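Local atomic coordinates of annexin B22 (Schistosoma mansoni, PDB entry 4MDU), a protein that binds acidic phospholipid membranes in a calcium-dependent manner, aggregates liposomes when calcium is present, and takes part in worm reproduction and host-parasite interaction. Residues A42-H46 against S77-Y82; S116-A120 against V153-K157; V130-I134 against A311-L315; E189-I193 against C242-Y247; L249-S253 against V283-I288. The contacts are given in a common frame with arbitrary orientation. Numbering follows the deposited sequence.

Contact 1: residues A42-H46 against S77-Y82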
# COMPACT_ATOMS: atom_id res chain seq x y z
N ALA B 42 15.80 39.20 5.48
CA ALA B 42 14.51 39.88 5.48
C ALA B 42 14.51 41.05 4.49
O ALA B 42 13.62 41.16 3.65
CB ALA B 42 14.16 40.38 6.90
N GLU B 43 15.52 41.91 4.60
CA GLU B 43 15.64 43.07 3.71
C GLU B 43 15.63 42.61 2.27
O GLU B 43 14.86 43.11 1.46
CB GLU B 43 16.92 43.86 3.98
CG GLU B 43 16.82 44.87 5.12
CD GLU B 43 17.99 45.85 5.13
OE1 GLU B 43 18.85 45.78 4.23
OE2 GLU B 43 18.04 46.71 6.04
N ARG B 44 16.50 41.65 1.97
CA ARG B 44 16.63 41.14 0.60
C ARG B 44 15.33 40.57 0.06
O ARG B 44 14.95 40.83 -1.08
CB ARG B 44 17.77 40.12 0.49
CG ARG B 44 19.14 40.74 0.68
CD ARG B 44 20.25 39.76 0.33
NE ARG B 44 21.53 40.14 0.93
CZ ARG B 44 22.01 39.60 2.05
NH1 ARG B 44 21.33 38.66 2.69
NH2 ARG B 44 23.18 40.01 2.53
N LEU B 45 14.63 39.78 0.88
CA LEU B 45 13.33 39.27 0.47
C LEU B 45 12.41 40.44 0.19
O LEU B 45 11.74 40.49 -0.84
CB LEU B 45 12.74 38.35 1.54
CG LEU B 45 13.47 37.01 1.68
CD1 LEU B 45 13.02 36.24 2.93
CD2 LEU B 45 13.31 36.17 0.41
N HIS B 46 12.42 41.41 1.10
CA HIS B 46 11.55 42.57 0.95
C HIS B 46 11.77 43.28 -0.40
O HIS B 46 10.81 43.55 -1.13
CB HIS B 46 11.76 43.54 2.10
CG HIS B 46 10.70 44.57 2.22
ND1 HIS B 46 10.86 45.86 1.75
CD2 HIS B 46 9.45 44.52 2.73
CE1 HIS B 46 9.76 46.55 1.98
NE2 HIS B 46 8.88 45.76 2.58
N SER B 77 12.08 38.43 11.88
CA SER B 77 12.79 39.66 11.59
C SER B 77 11.99 40.52 10.62
O SER B 77 11.82 41.72 10.83
CB SER B 77 14.17 39.36 11.03
OG SER B 77 14.80 40.54 10.58
N TYR B 78 11.48 39.89 9.57
CA TYR B 78 10.68 40.58 8.57
C TYR B 78 9.40 41.17 9.18
O TYR B 78 8.92 42.21 8.73
CB TYR B 78 10.35 39.61 7.44
CG TYR B 78 9.56 40.17 6.26
CD1 TYR B 78 8.17 40.24 6.29
CD2 TYR B 78 10.21 40.57 5.09
CE1 TYR B 78 7.45 40.72 5.22
CE2 TYR B 78 9.49 41.05 4.00
CZ TYR B 78 8.10 41.12 4.08
OH TYR B 78 7.37 41.60 3.01
N LYS B 79 8.87 40.50 10.19
CA LYS B 79 7.63 40.93 10.83
C LYS B 79 7.86 42.22 11.60
O LYS B 79 7.17 43.22 11.39
CB LYS B 79 7.10 39.84 11.76
CG LYS B 79 5.67 40.05 12.25
CD LYS B 79 4.65 39.75 11.15
CE LYS B 79 3.23 39.80 11.69
N SER B 80 8.85 42.21 12.49
CA SER B 80 9.20 43.38 13.27
C SER B 80 9.64 44.53 12.37
O SER B 80 9.41 45.70 12.67
CB SER B 80 10.33 43.04 14.23
OG SER B 80 11.54 42.87 13.51
N LEU B 81 10.28 44.18 11.26
CA LEU B 81 10.88 45.16 10.36
C LEU B 81 9.89 45.86 9.44
O LEU B 81 10.07 47.02 9.11
CB LEU B 81 11.96 44.49 9.50
CG LEU B 81 13.38 45.02 9.65
CD1 LEU B 81 13.81 44.98 11.12
CD2 LEU B 81 14.34 44.21 8.77
N TYR B 82 8.84 45.16 9.02
CA TYR B 82 7.94 45.73 8.03
C TYR B 82 6.48 45.69 8.43
O TYR B 82 5.60 45.89 7.59
CB TYR B 82 8.13 45.03 6.68
CG TYR B 82 9.56 45.09 6.17
CD1 TYR B 82 10.08 46.27 5.66
CD2 TYR B 82 10.38 43.97 6.20
CE1 TYR B 82 11.37 46.34 5.19
CE2 TYR B 82 11.68 44.03 5.73
CZ TYR B 82 12.17 45.22 5.23
OH TYR B 82 13.46 45.31 4.76

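Contact 2: residues S116-A120 against V153-K157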
# COMPACT_ATOMS: atom_id res chain seq x y z
N SER B 116 0.05 18.30 6.70
CA SER B 116 0.03 17.09 5.88
C SER B 116 -0.62 15.91 6.60
O SER B 116 -1.29 15.10 5.97
CB SER B 116 1.44 16.69 5.42
OG SER B 116 1.99 17.66 4.56
N LEU B 117 -0.41 15.79 7.91
CA LEU B 117 -1.04 14.70 8.66
C LEU B 117 -2.53 14.91 8.65
O LEU B 117 -3.31 13.98 8.40
CB LEU B 117 -0.52 14.63 10.12
CG LEU B 117 0.93 14.14 10.27
CD1 LEU B 117 1.41 14.36 11.71
CD2 LEU B 117 1.04 12.67 9.86
N TYR B 118 -2.94 16.14 8.91
CA TYR B 118 -4.34 16.51 8.87
C TYR B 118 -4.99 16.10 7.55
O TYR B 118 -6.03 15.45 7.53
CB TYR B 118 -4.47 18.02 9.05
CG TYR B 118 -5.89 18.52 8.89
CD1 TYR B 118 -6.32 19.08 7.71
CD2 TYR B 118 -6.79 18.41 9.93
CE1 TYR B 118 -7.60 19.53 7.56
CE2 TYR B 118 -8.08 18.86 9.80
CZ TYR B 118 -8.48 19.42 8.61
OH TYR B 118 -9.78 19.86 8.48
N TYR B 119 -4.36 16.45 6.43
CA TYR B 119 -4.94 16.08 5.13
C TYR B 119 -4.92 14.57 4.88
O TYR B 119 -5.83 14.01 4.27
CB TYR B 119 -4.27 16.88 3.99
CG TYR B 119 -4.70 18.34 3.99
CD1 TYR B 119 -6.03 18.68 3.80
CD2 TYR B 119 -3.77 19.37 4.21
CE1 TYR B 119 -6.45 20.00 3.81
CE2 TYR B 119 -4.19 20.71 4.22
CZ TYR B 119 -5.54 21.01 4.02
OH TYR B 119 -6.00 22.31 4.02
N ALA B 120 -3.90 13.89 5.39
CA ALA B 120 -3.80 12.45 5.20
C ALA B 120 -4.95 11.72 5.89
O ALA B 120 -5.29 10.58 5.53
CB ALA B 120 -2.46 11.94 5.72
N VAL B 153 -3.58 23.38 13.96
CA VAL B 153 -4.14 23.26 12.62
C VAL B 153 -5.65 23.11 12.74
O VAL B 153 -6.41 23.68 11.94
CB VAL B 153 -3.55 22.07 11.85
CG1 VAL B 153 -4.43 21.72 10.65
CG2 VAL B 153 -2.11 22.35 11.41
N LEU B 154 -6.10 22.35 13.74
CA LEU B 154 -7.53 22.15 13.95
C LEU B 154 -8.24 23.47 14.26
O LEU B 154 -9.38 23.67 13.86
CB LEU B 154 -7.78 21.13 15.05
CG LEU B 154 -7.35 19.70 14.73
CD1 LEU B 154 -7.53 18.80 15.94
CD2 LEU B 154 -8.12 19.15 13.55
N LYS B 155 -7.56 24.37 14.97
CA LYS B 155 -8.18 25.65 15.26
C LYS B 155 -8.25 26.43 13.97
O LYS B 155 -9.29 26.99 13.62
CB LYS B 155 -7.37 26.43 16.30
CG LYS B 155 -7.13 25.69 17.61
N ASP B 156 -7.13 26.46 13.26
CA ASP B 156 -7.03 27.18 11.99
C ASP B 156 -8.04 26.71 10.94
O ASP B 156 -8.43 27.48 10.06
CB ASP B 156 -5.61 27.06 11.44
CG ASP B 156 -4.61 27.87 12.23
OD1 ASP B 156 -4.99 28.41 13.29
OD2 ASP B 156 -3.43 27.96 11.80
N LYS B 157 -8.46 25.45 11.03
CA LYS B 157 -9.34 24.87 10.01
C LYS B 157 -10.79 24.79 10.47
O LYS B 157 -11.58 24.06 9.88
CB LYS B 157 -8.84 23.49 9.60
CG LYS B 157 -7.57 23.51 8.78
CD LYS B 157 -7.86 23.96 7.35
CE LYS B 157 -6.58 24.09 6.54
NZ LYS B 157 -5.67 25.15 7.06

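Contact 3: residues V130-I134 against A311-L315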
# COMPACT_ATOMS: atom_id res chain seq x y z
N VAL B 130 1.59 8.32 3.93
CA VAL B 130 2.02 9.59 4.49
C VAL B 130 2.20 9.49 6.02
O VAL B 130 3.13 10.07 6.58
CB VAL B 130 1.04 10.73 4.09
CG1 VAL B 130 1.33 12.01 4.87
CG2 VAL B 130 1.15 11.01 2.58
N LEU B 131 1.33 8.74 6.69
CA LEU B 131 1.50 8.58 8.15
C LEU B 131 2.80 7.84 8.45
O LEU B 131 3.60 8.27 9.27
CB LEU B 131 0.31 7.83 8.77
CG LEU B 131 -1.08 8.37 8.53
CD1 LEU B 131 -2.13 7.68 9.46
CD2 LEU B 131 -1.07 9.87 8.70
N ILE B 132 3.02 6.73 7.74
CA ILE B 132 4.27 5.99 7.88
C ILE B 132 5.49 6.86 7.59
O ILE B 132 6.45 6.90 8.37
CB ILE B 132 4.31 4.78 6.96
CG1 ILE B 132 3.19 3.81 7.32
CG2 ILE B 132 5.66 4.10 7.06
CD1 ILE B 132 3.21 2.53 6.53
N GLU B 133 5.46 7.56 6.47
CA GLU B 133 6.58 8.40 6.04
C GLU B 133 6.96 9.47 7.07
O GLU B 133 8.14 9.69 7.37
CB GLU B 133 6.24 9.08 4.69
CG GLU B 133 7.35 10.04 4.22
CD GLU B 133 6.80 11.34 3.64
OE1 GLU B 133 5.96 11.27 2.73
OE2 GLU B 133 7.22 12.43 4.10
N ILE B 134 5.95 10.14 7.59
CA ILE B 134 6.16 11.21 8.55
C ILE B 134 6.51 10.70 9.96
O ILE B 134 7.54 11.08 10.53
CB ILE B 134 4.93 12.15 8.60
CG1 ILE B 134 4.83 12.94 7.29
CG2 ILE B 134 5.03 13.09 9.80
CD1 ILE B 134 3.71 13.95 7.27
N ALA B 311 4.55 14.85 -1.14
CA ALA B 311 5.63 14.00 -0.63
C ALA B 311 7.02 14.42 -1.09
O ALA B 311 7.95 14.52 -0.29
CB ALA B 311 5.36 12.51 -0.94
N LEU B 312 7.15 14.68 -2.39
CA LEU B 312 8.45 15.04 -2.96
C LEU B 312 9.03 16.27 -2.29
O LEU B 312 10.19 16.26 -1.86
CB LEU B 312 8.34 15.29 -4.47
CG LEU B 312 9.64 15.78 -5.12
CD1 LEU B 312 10.79 14.79 -4.92
CD2 LEU B 312 9.42 16.03 -6.63
N MET B 313 8.23 17.33 -2.22
CA MET B 313 8.71 18.56 -1.61
C MET B 313 8.85 18.42 -0.07
O MET B 313 9.78 18.97 0.52
CB MET B 313 7.86 19.79 -2.03
CG MET B 313 6.47 19.89 -1.43
SD MET B 313 5.57 21.41 -1.89
CE MET B 313 4.56 20.78 -3.22
N ARG B 314 7.95 17.66 0.57
CA ARG B 314 8.09 17.44 2.02
C ARG B 314 9.42 16.76 2.33
O ARG B 314 10.19 17.22 3.18
CB ARG B 314 6.93 16.60 2.57
CG ARG B 314 7.10 16.26 4.08
CD ARG B 314 5.84 15.63 4.69
NE ARG B 314 5.41 14.44 3.96
CZ ARG B 314 4.33 14.38 3.18
NH1 ARG B 314 3.54 15.44 3.05
NH2 ARG B 314 4.04 13.26 2.55
N LEU B 315 9.72 15.69 1.60
CA LEU B 315 10.95 14.95 1.82
C LEU B 315 12.19 15.80 1.59
O LEU B 315 13.10 15.82 2.43
CB LEU B 315 10.98 13.68 0.97
CG LEU B 315 9.98 12.64 1.50
CD1 LEU B 315 9.82 11.53 0.51
CD2 LEU B 315 10.39 12.10 2.91

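Contact 4: residues E189-I193 against C242-Y247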
# COMPACT_ATOMS: atom_id res chain seq x y z
N GLU B 189 7.21 7.89 23.26
CA GLU B 189 7.98 7.29 24.35
C GLU B 189 9.00 6.30 23.82
O GLU B 189 9.18 5.22 24.38
CB GLU B 189 7.07 6.62 25.38
CG GLU B 189 6.33 7.62 26.27
CD GLU B 189 5.40 6.93 27.25
OE1 GLU B 189 5.86 6.00 27.94
OE2 GLU B 189 4.21 7.33 27.35
N ARG B 190 9.66 6.66 22.72
CA ARG B 190 10.75 5.84 22.21
C ARG B 190 11.97 6.06 23.11
O ARG B 190 12.05 7.07 23.81
CB ARG B 190 11.06 6.23 20.75
CG ARG B 190 9.81 6.31 19.88
CD ARG B 190 10.06 6.95 18.50
NE ARG B 190 10.51 5.94 17.57
CZ ARG B 190 10.65 6.10 16.26
NH1 ARG B 190 10.35 7.26 15.65
NH2 ARG B 190 11.07 5.07 15.55
N ASP B 191 12.92 5.11 23.11
CA ASP B 191 14.13 5.30 23.90
C ASP B 191 14.82 6.58 23.50
O ASP B 191 14.85 6.94 22.33
CB ASP B 191 15.12 4.15 23.72
CG ASP B 191 14.55 2.82 24.14
OD1 ASP B 191 13.49 2.79 24.81
OD2 ASP B 191 15.16 1.80 23.77
N ASP B 192 15.41 7.24 24.49
CA ASP B 192 16.14 8.48 24.26
C ASP B 192 17.64 8.30 24.49
O ASP B 192 18.08 7.35 25.13
CB ASP B 192 15.62 9.58 25.20
CG ASP B 192 14.32 10.18 24.73
OD1 ASP B 192 14.26 10.63 23.55
OD2 ASP B 192 13.35 10.20 25.53
N ILE B 193 18.41 9.23 23.96
CA ILE B 193 19.81 9.37 24.29
C ILE B 193 20.02 10.84 24.57
O ILE B 193 19.67 11.70 23.76
CB ILE B 193 20.72 8.97 23.12
CG1 ILE B 193 20.53 7.48 22.77
CG2 ILE B 193 22.18 9.27 23.47
CD1 ILE B 193 20.98 7.12 21.34
N CYS B 242 9.78 -0.16 17.14
CA CYS B 242 9.36 1.23 17.26
C CYS B 242 10.06 2.04 18.35
O CYS B 242 10.14 3.26 18.25
CB CYS B 242 7.85 1.34 17.42
SG CYS B 242 6.97 0.72 15.99
N ASN B 243 10.61 1.37 19.38
CA ASN B 243 11.22 2.13 20.47
C ASN B 243 12.73 2.25 20.50
O ASN B 243 13.24 3.23 21.02
CB ASN B 243 10.72 1.62 21.84
CG ASN B 243 9.24 1.85 22.02
OD1 ASN B 243 8.76 2.98 21.92
ND2 ASN B 243 8.50 0.77 22.26
N ARG B 244 13.46 1.27 19.98
CA ARG B 244 14.91 1.34 20.13
C ARG B 244 15.44 2.50 19.31
O ARG B 244 14.87 2.83 18.29
CB ARG B 244 15.58 0.04 19.68
CG ARG B 244 15.18 -1.17 20.50
CD ARG B 244 15.36 -0.94 22.03
NE ARG B 244 14.82 -2.09 22.75
CZ ARG B 244 13.93 -2.02 23.74
NH1 ARG B 244 13.50 -0.84 24.17
NH2 ARG B 244 13.50 -3.13 24.31
N THR B 245 16.52 3.12 19.77
CA THR B 245 17.10 4.20 19.01
C THR B 245 17.69 3.64 17.71
O THR B 245 17.95 2.44 17.60
CB THR B 245 18.21 4.89 19.80
OG1 THR B 245 19.37 4.05 19.80
CG2 THR B 245 17.75 5.17 21.25
N PRO B 246 17.91 4.51 16.72
CA PRO B 246 18.44 3.94 15.47
C PRO B 246 19.74 3.17 15.73
O PRO B 246 19.94 2.11 15.15
CB PRO B 246 18.68 5.18 14.60
CG PRO B 246 17.73 6.21 15.16
CD PRO B 246 17.76 5.97 16.64
N TYR B 247 20.58 3.68 16.63
CA TYR B 247 21.85 3.02 16.93
C TYR B 247 21.66 1.63 17.55
O TYR B 247 22.27 0.65 17.09
CB TYR B 247 22.72 3.93 17.79
CG TYR B 247 22.67 5.36 17.29
CD1 TYR B 247 23.43 5.75 16.19
CD2 TYR B 247 21.83 6.30 17.87
CE1 TYR B 247 23.37 7.04 15.70
CE2 TYR B 247 21.76 7.59 17.39
CZ TYR B 247 22.53 7.95 16.29
OH TYR B 247 22.47 9.23 15.80
O HOH W 1 6.60 5.03 22.42
O HOH W 2 12.64 2.94 16.43
O HOH W 3 17.34 2.14 22.24

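Contact 5: residues L249-S253 against V283-I288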
# COMPACT_ATOMS: atom_id res chain seq x y z
N LEU B 249 18.98 -0.27 17.28
CA LEU B 249 18.33 -1.14 16.30
C LEU B 249 19.37 -1.76 15.39
O LEU B 249 19.30 -2.94 15.05
CB LEU B 249 17.35 -0.36 15.43
CG LEU B 249 15.89 -0.58 15.75
CD1 LEU B 249 15.02 0.18 14.78
CD2 LEU B 249 15.61 -2.06 15.71
N TYR B 250 20.32 -0.94 14.98
CA TYR B 250 21.39 -1.44 14.15
C TYR B 250 22.13 -2.57 14.85
O TYR B 250 22.22 -3.69 14.33
CB TYR B 250 22.36 -0.32 13.80
CG TYR B 250 23.46 -0.84 12.93
CD1 TYR B 250 23.22 -1.15 11.60
CD2 TYR B 250 24.73 -1.06 13.44
CE1 TYR B 250 24.22 -1.65 10.79
CE2 TYR B 250 25.74 -1.55 12.64
CZ TYR B 250 25.48 -1.84 11.31
OH TYR B 250 26.49 -2.34 10.50
N LEU B 251 22.64 -2.29 16.05
CA LEU B 251 23.26 -3.35 16.84
C LEU B 251 22.35 -4.57 16.91
O LEU B 251 22.81 -5.70 16.74
CB LEU B 251 23.57 -2.87 18.25
CG LEU B 251 24.19 -3.93 19.16
CD1 LEU B 251 25.53 -4.40 18.59
CD2 LEU B 251 24.33 -3.39 20.59
N THR B 252 21.06 -4.35 17.13
CA THR B 252 20.10 -5.45 17.28
C THR B 252 20.03 -6.23 15.99
O THR B 252 19.93 -7.47 15.98
CB THR B 252 18.68 -4.94 17.66
OG1 THR B 252 18.76 -4.20 18.87
CG2 THR B 252 17.74 -6.10 17.88
N SER B 253 20.10 -5.51 14.89
CA SER B 253 20.08 -6.16 13.60
C SER B 253 21.30 -7.07 13.45
O SER B 253 21.17 -8.22 13.06
CB SER B 253 19.99 -5.13 12.48
OG SER B 253 19.98 -5.78 11.23
N VAL B 283 10.66 1.76 9.71
CA VAL B 283 11.36 2.12 10.94
C VAL B 283 12.74 1.46 11.03
O VAL B 283 13.74 2.11 11.34
CB VAL B 283 10.54 1.79 12.20
CG1 VAL B 283 11.39 1.98 13.48
CG2 VAL B 283 9.26 2.64 12.24
N LEU B 284 12.81 0.16 10.72
CA LEU B 284 14.08 -0.57 10.77
C LEU B 284 15.07 0.03 9.79
O LEU B 284 16.24 0.26 10.12
CB LEU B 284 13.87 -2.06 10.45
CG LEU B 284 15.12 -2.94 10.52
CD1 LEU B 284 15.88 -2.73 11.83
CD2 LEU B 284 14.74 -4.41 10.32
N ARG B 285 14.59 0.30 8.57
CA ARG B 285 15.45 0.79 7.52
C ARG B 285 15.84 2.24 7.79
O ARG B 285 16.92 2.68 7.39
CB ARG B 285 14.79 0.63 6.14
CG ARG B 285 14.61 -0.84 5.71
CD ARG B 285 14.14 -0.96 4.23
NE ARG B 285 15.17 -0.50 3.29
CZ ARG B 285 14.95 -0.15 2.02
NH1 ARG B 285 13.73 -0.19 1.49
NH2 ARG B 285 15.97 0.25 1.28
N TYR B 286 14.98 2.97 8.49
CA TYR B 286 15.34 4.32 8.90
C TYR B 286 16.61 4.26 9.74
O TYR B 286 17.46 5.17 9.72
CB TYR B 286 14.22 4.98 9.71
CG TYR B 286 14.52 6.43 9.98
CD1 TYR B 286 15.01 6.86 11.21
CD2 TYR B 286 14.35 7.37 8.99
CE1 TYR B 286 15.29 8.21 11.44
CE2 TYR B 286 14.63 8.71 9.20
CZ TYR B 286 15.10 9.13 10.41
OH TYR B 286 15.37 10.48 10.57
N ALA B 287 16.73 3.17 10.49
CA ALA B 287 17.91 2.96 11.30
C ALA B 287 19.07 2.38 10.49
O ALA B 287 20.15 2.95 10.49
CB ALA B 287 17.59 2.07 12.49
N ILE B 288 18.85 1.27 9.79
CA ILE B 288 19.99 0.51 9.26
C ILE B 288 20.26 0.68 7.75
O ILE B 288 21.26 0.17 7.23
CB ILE B 288 19.86 -0.99 9.56
CG1 ILE B 288 18.75 -1.60 8.70
CG2 ILE B 288 19.57 -1.21 11.04
CD1 ILE B 288 18.79 -3.13 8.64

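Contact 1: residues A42-H46 against S77-Y82
Two helical segments cross at 69° (signed angle -69°), with their axes 9.9 Å apart at closest approach. The backbones come nearest at A42 and Y78, whose CA atoms are 5.0 Å apart. A small residue suits this point. A42 CB lies 3.9 Å from Y78 CB, 3.7 Å from S77 OG and 4.3 Å from L81 CD2. One helical turn later, the aromatic side chains take over. The H46 and Y82 rings form a face-to-face stack, with centroids 3.6 Å apart and planes only 3° from parallel. H46 NE2 sits 3.3 Å from Y82 CD1. The Y82 ring also reaches the start of segment A42-H46, where its OH lies 3.3 Å from E43 CA. Y78 completes an aromatic cluster: its ring is oblique to H46, at 53°, and its OH is 3.6 Å from H46 CD2. That hydroxyl is hydrogen-bonded to D89 on helix 86-93. The segments themselves meet by van der Waals and ring contacts. Helix 38-48 and helix 68-82 are the first and third helices of annexin repeat 1. The Y78 side chain is about 4 Å from that of M49, a calcium-binding residue. The cluster therefore joins two helices of the five-helix annexin repeat close to a calcium site.

Contact 2: residues S116-A120 against V153-K157
This is a side-chain packing contact between the first and third helices of annexin repeat 2. It lies near the C-terminal end of helix 140-156, against the latter part of helix 109-122. The backbones stay well apart: the closest CA atoms, those of Y118 and V153, are separated by 7.7 Å. Y118 bridges the gap. Its CB points toward segment V153-K157, and V153 CG1 packs over one ring face, 3.9 Å from Y118 CG. L154 adds a second apolar contact, with its CD2 3.8 Å from Y118 CE2. Y118 OH lies 3.9 Å from K157 CB. K157 is the first residue beyond the helical part, and its side chain extends past the hydroxyl ends of Y118 and Y119. K157 CE comes within 3.1 Å of Y119 OH. V153 also rests on Y111, A114 and K115 of helix 109-122, so the helix pair continues beyond the two segments. Y118 is about 6 Å, side chain to side chain, from M121, a calcium-binding residue. The Y118 ring meets aliphatic V153 and L154, while both tyrosine hydroxyls lie against methylenes of K157. The contact thus rests on van der Waals packing rather than directed polar bonds.

Contact 3: residues V130-I134 against A311-L315
A311 stands opposite V130, with their CA atoms 7.7 Å apart. Its CB is 3.9 Å from E133 OE1. R314 carries the contact. Its guanidinium forms a two-pronged salt bridge with E133: NE donates to OE2 at 2.7 Å and NH2 donates to OE1 at 2.8 Å, both nearly straight. The carboxylate lies at the edge of the guanidinium, while V130 and I134 cover one of its faces. I134 CG1 is 3.7 Å from R314 NE. L315 closes the row, placing its CD2 3.4 Å from E133 OE2. The short helical segments run almost parallel, at 10°, but their axes stay 12.1 Å apart, so long side chains must span the gap. S116 and W297 lie alongside, on helices 109-122 and 290-301. Repeats 2 and 4 thus meet through a buried ion pair near the centre of the chain, consistent with the polar central channel characteristic of the annexin fold.

Contact 4: residues E189-I193 against C242-Y247
The R190 side chain lies across the end of helix 236-243 and overlaps C242. R190 NE donates to C242 O at 2.8 Å, with a weak second bond from R190 NH2 to the same oxygen at 3.4 Å. This carbonyl belongs to the last turn of the helix. Beside it the backbones pair directly: D191 N donates to N243 O at 2.8 Å. D191 then turns its carboxylate onto R244 in a salt bridge, with D191 OD2 3.1 Å from R244 NH1. R244 has a second acidic partner in D218. Waters bridge the two segments. Water 3 donates to D191 OD2 and accepts from T245 N, while water 2 accepts from R190 NH2. T245 is the N-cap of the next helix, and its OG1 bonds to Q248 N. Its methyl group packs on the loop, with T245 CG2 3.8 Å from I193 CD1. I193 CD1 also lies 3.7 Å from Y247 CD2. Segment E189-I193 is part of the connection leaving repeat 2. It crosses the junction between helices 236-243 and 246-260 of repeat 3, while R190 also touches L185 of helix 177-187 and V283 of helix 274-288.

Contact 5: residues L249-S253 against V283-I288
Here the third and fifth helices of annexin repeat 3 cross almost at right angles, within the compact five-helix bundle of the annexin fold. The signed crossing angle of the two segments is -96°, and their axes come within 9.3 Å. L249 is the main bump. Its side chain enters a shallow hollow formed by V283, L284 and A287. A287 provides the low floor, so the backbone of helix 246-260 can come close: L249 CB is 3.8 Å from A287 CB. The branched end of L249 lies against L284 and V283, with L249 CD2 3.9 Å from L284 CD1 and L249 CD1 4.3 Å from V283 CG1. The opposing bump is I288, at the end of helix 274-288. It fits a notch on the other helix between Y250 and S253, one turn apart, where the small serine leaves room. I288 CG2 approaches the backbone at Y250 CA to 3.6 Å and meets the edge of the tyrosine ring, 3.7 Å from Y250 CD1. The closest CA atoms across the pair are those of Y250 and I288, 5.4 Å apart. Around the crossing, L264 of helix 264-271 touches both S253 and L284, and I241 of helix 236-243 touches L249 and V283. At the far end of the notch, I288 CD1 rests 3.9 Å from S253 OG.

Contacts 1, 2 and 5 each join two helices within one annexin repeat: repeats 1, 2 and 3 in chain order. Contacts 4 and 5 are nested inside the long loop that contact 3 closes. Contacts 2 and 3 touch, with centres 15 Å apart; S116 OG lies 3.1 Å from R314 NH1. Contacts 4 and 5 share helix 246-260, and their centres are 10 Å apart. Contact 1 is remote, with its centre 43 Å from that of contact 5 across the chain's centre. Local helix packing thus builds the repeats, while contact 3 packs repeat 2 on repeat 4 and contact 4 holds the connection after repeat 2 against repeat 3.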